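Alpha/beta fold hydrolase (Pseudomonas aeruginosa, PDB 6I8W) is a membrane phospholipase A of the alpha/beta hydrolase fold that degrades membrane phospholipids and acts as a bacterial virulence factor. Local coordinates at residues L67-G72 and A93-G98. Residues are numbered along the deposited sequence; the frame is centred on the assembly and turned at random.
Sequences LIHGFG and ALDLPG
His69 reaches across to the backbone of Leu96. Its NE2 accepts a hydrogen bond from Leu96 N at 3.0 Å. The bond is nearly straight (164°), with the donor tilted from the ring plane. The other ring nitrogen, ND1, donates to Gly70 O of its own segment at 2.8 Å, in the ring plane. The two bonds fix the ring's rotation and place the proton on ND1. CG lies between the backbone N and carbonyl carbon (chi1 66°), swinging the ring toward 93-98. Leu94 O meets the ring edge at CD2 (3.2 Å).

Where the strands part, a water bridges them. It donates to Leu67 O and Leu94 O and accepts from His69 N, in place of a direct His69 N to Leu94 O bond.

Leu96 CD1 lies over one face of the His69 ring, a CH-pi contact 4.2 Å from the centroid. The same methyl packs on Ile68 CG2 at 3.7 Å. Ile68 and Leu94 run side by side, and Leu67 CB meets Ala93 CB on the other sheet face.

The His69-Gly70 turn holds the usual place of the alpha/beta-hydrolase oxyanion-hole loop, probably with that role. Myristic acid touches Gly70 and Phe71. The segments take in the ends of parallel neighbouring strands 64-68 and 90-94, a beta-alpha-beta unit with helix 79-82, and the loops that follow. Helices 112-125 and 138-149 cover Ile68 and Leu96, and strand 50-57 flanks Leu94.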
loop_
_atom_site.group_PDB
_atom_site.type_symbol
_atom_site.label_atom_id
_atom_site.label_comp_id
_atom_site.label_asym_id
_atom_site.label_seq_id
_atom_site.Cartn_x
_atom_site.Cartn_y
_atom_site.Cartn_z
ATOM N N LEU A 67 -2.076 8.607 1.090
ATOM C CA LEU A 67 -1.143 7.489 0.991
ATOM C C LEU A 67 -1.820 6.287 0.357
ATOM O O LEU A 67 -2.905 5.882 0.790
ATOM C CB LEU A 67 -0.599 7.115 2.386
ATOM C CG LEU A 67 -0.105 8.264 3.277
ATOM C CD1 LEU A 67 0.378 7.733 4.640
ATOM C CD2 LEU A 67 1.020 9.034 2.589
ATOM N N ILE A 68 -1.174 5.695 -0.644
ATOM C CA ILE A 68 -1.811 4.621 -1.416
ATOM C C ILE A 68 -0.959 3.350 -1.382
ATOM O O ILE A 68 0.154 3.316 -1.912
ATOM C CB ILE A 68 -2.031 5.043 -2.889
ATOM C CG1 ILE A 68 -2.683 6.433 -2.967
ATOM C CG2 ILE A 68 -2.860 3.986 -3.644
ATOM C CD1 ILE A 68 -2.813 6.959 -4.402
ATOM N N HIS A 69 -1.501 2.300 -0.774
ATOM C CA HIS A 69 -0.787 1.036 -0.614
ATOM C C HIS A 69 -0.621 0.274 -1.945
ATOM O O HIS A 69 -1.228 0.622 -2.971
ATOM C CB HIS A 69 -1.548 0.163 0.384
ATOM C CG HIS A 69 -2.886 -0.262 -0.132
ATOM N ND1 HIS A 69 -3.029 -1.277 -1.058
ATOM C CD2 HIS A 69 -4.133 0.226 0.084
ATOM C CE1 HIS A 69 -4.308 -1.419 -1.366
ATOM N NE2 HIS A 69 -5.005 -0.519 -0.686
ATOM N N GLY A 70 0.155 -0.807 -1.910
ATOM C CA GLY A 70 0.411 -1.585 -3.104
ATOM C C GLY A 70 -0.423 -2.850 -3.207
ATOM O O GLY A 70 -1.384 -3.035 -2.468
ATOM N N PHE A 71 -0.051 -3.714 -4.147
ATOM C CA PHE A 71 -0.805 -4.922 -4.445
ATOM C C PHE A 71 -0.890 -5.851 -3.232
ATOM O O PHE A 71 0.115 -6.134 -2.593
ATOM C CB PHE A 71 -0.172 -5.672 -5.622
ATOM C CG PHE A 71 -0.811 -7.005 -5.890
ATOM C CD1 PHE A 71 -1.993 -7.090 -6.610
ATOM C CD2 PHE A 71 -0.252 -8.172 -5.388
ATOM C CE1 PHE A 71 -2.597 -8.317 -6.852
ATOM C CE2 PHE A 71 -0.846 -9.400 -5.609
ATOM C CZ PHE A 71 -2.023 -9.480 -6.350
ATOM N N GLY A 72 -2.096 -6.302 -2.913
ATOM C CA GLY A 72 -2.283 -7.258 -1.840
ATOM C C GLY A 72 -2.167 -6.651 -0.456
ATOM O O GLY A 72 -2.401 -7.344 0.534
ATOM N N ALA A 93 -5.107 7.561 4.514
ATOM C CA ALA A 93 -4.664 6.336 3.858
ATOM C C ALA A 93 -5.888 5.468 3.544
ATOM O O ALA A 93 -6.580 5.033 4.465
ATOM C CB ALA A 93 -3.669 5.582 4.748
ATOM N N LEU A 94 -6.182 5.243 2.260
ATOM C CA LEU A 94 -7.362 4.444 1.894
ATOM C C LEU A 94 -7.016 2.984 1.579
ATOM O O LEU A 94 -5.869 2.656 1.234
ATOM C CB LEU A 94 -8.106 5.053 0.677
ATOM C CG LEU A 94 -7.583 4.730 -0.734
ATOM C CD1 LEU A 94 -8.559 5.231 -1.820
ATOM C CD2 LEU A 94 -6.182 5.316 -0.961
ATOM N N ASP A 95 -8.022 2.118 1.714
ATOM C CA ASP A 95 -7.994 0.800 1.111
ATOM C C ASP A 95 -8.510 0.938 -0.308
ATOM O O ASP A 95 -9.672 1.307 -0.513
ATOM C CB ASP A 95 -8.870 -0.209 1.871
ATOM C CG ASP A 95 -8.281 -0.613 3.211
ATOM O OD1 ASP A 95 -7.048 -0.519 3.364
ATOM O OD2 ASP A 95 -9.058 -1.051 4.086
ATOM N N LEU A 96 -7.679 0.636 -1.293
ATOM C CA LEU A 96 -8.180 0.627 -2.671
ATOM C C LEU A 96 -9.291 -0.407 -2.818
ATOM O O LEU A 96 -9.231 -1.463 -2.191
ATOM C CB LEU A 96 -7.046 0.322 -3.649
ATOM C CG LEU A 96 -5.970 1.415 -3.754
ATOM C CD1 LEU A 96 -4.730 0.858 -4.429
ATOM C CD2 LEU A 96 -6.496 2.627 -4.530
ATOM N N PRO A 97 -10.329 -0.089 -3.619
ATOM C CA PRO A 97 -11.287 -1.106 -4.041
ATOM C C PRO A 97 -10.551 -2.364 -4.494
ATOM O O PRO A 97 -9.515 -2.254 -5.173
ATOM C CB PRO A 97 -12.025 -0.434 -5.215
ATOM C CG PRO A 97 -11.968 1.028 -4.870
ATOM C CD PRO A 97 -10.625 1.233 -4.208
ATOM N N GLY A 98 -11.060 -3.526 -4.089
ATOM C CA GLY A 98 -10.397 -4.797 -4.326
ATOM C C GLY A 98 -9.553 -5.282 -3.148
ATOM O O GLY A 98 -9.212 -6.465 -3.082
HETATM O O HOH W 1 -3.222 3.205 1.485
#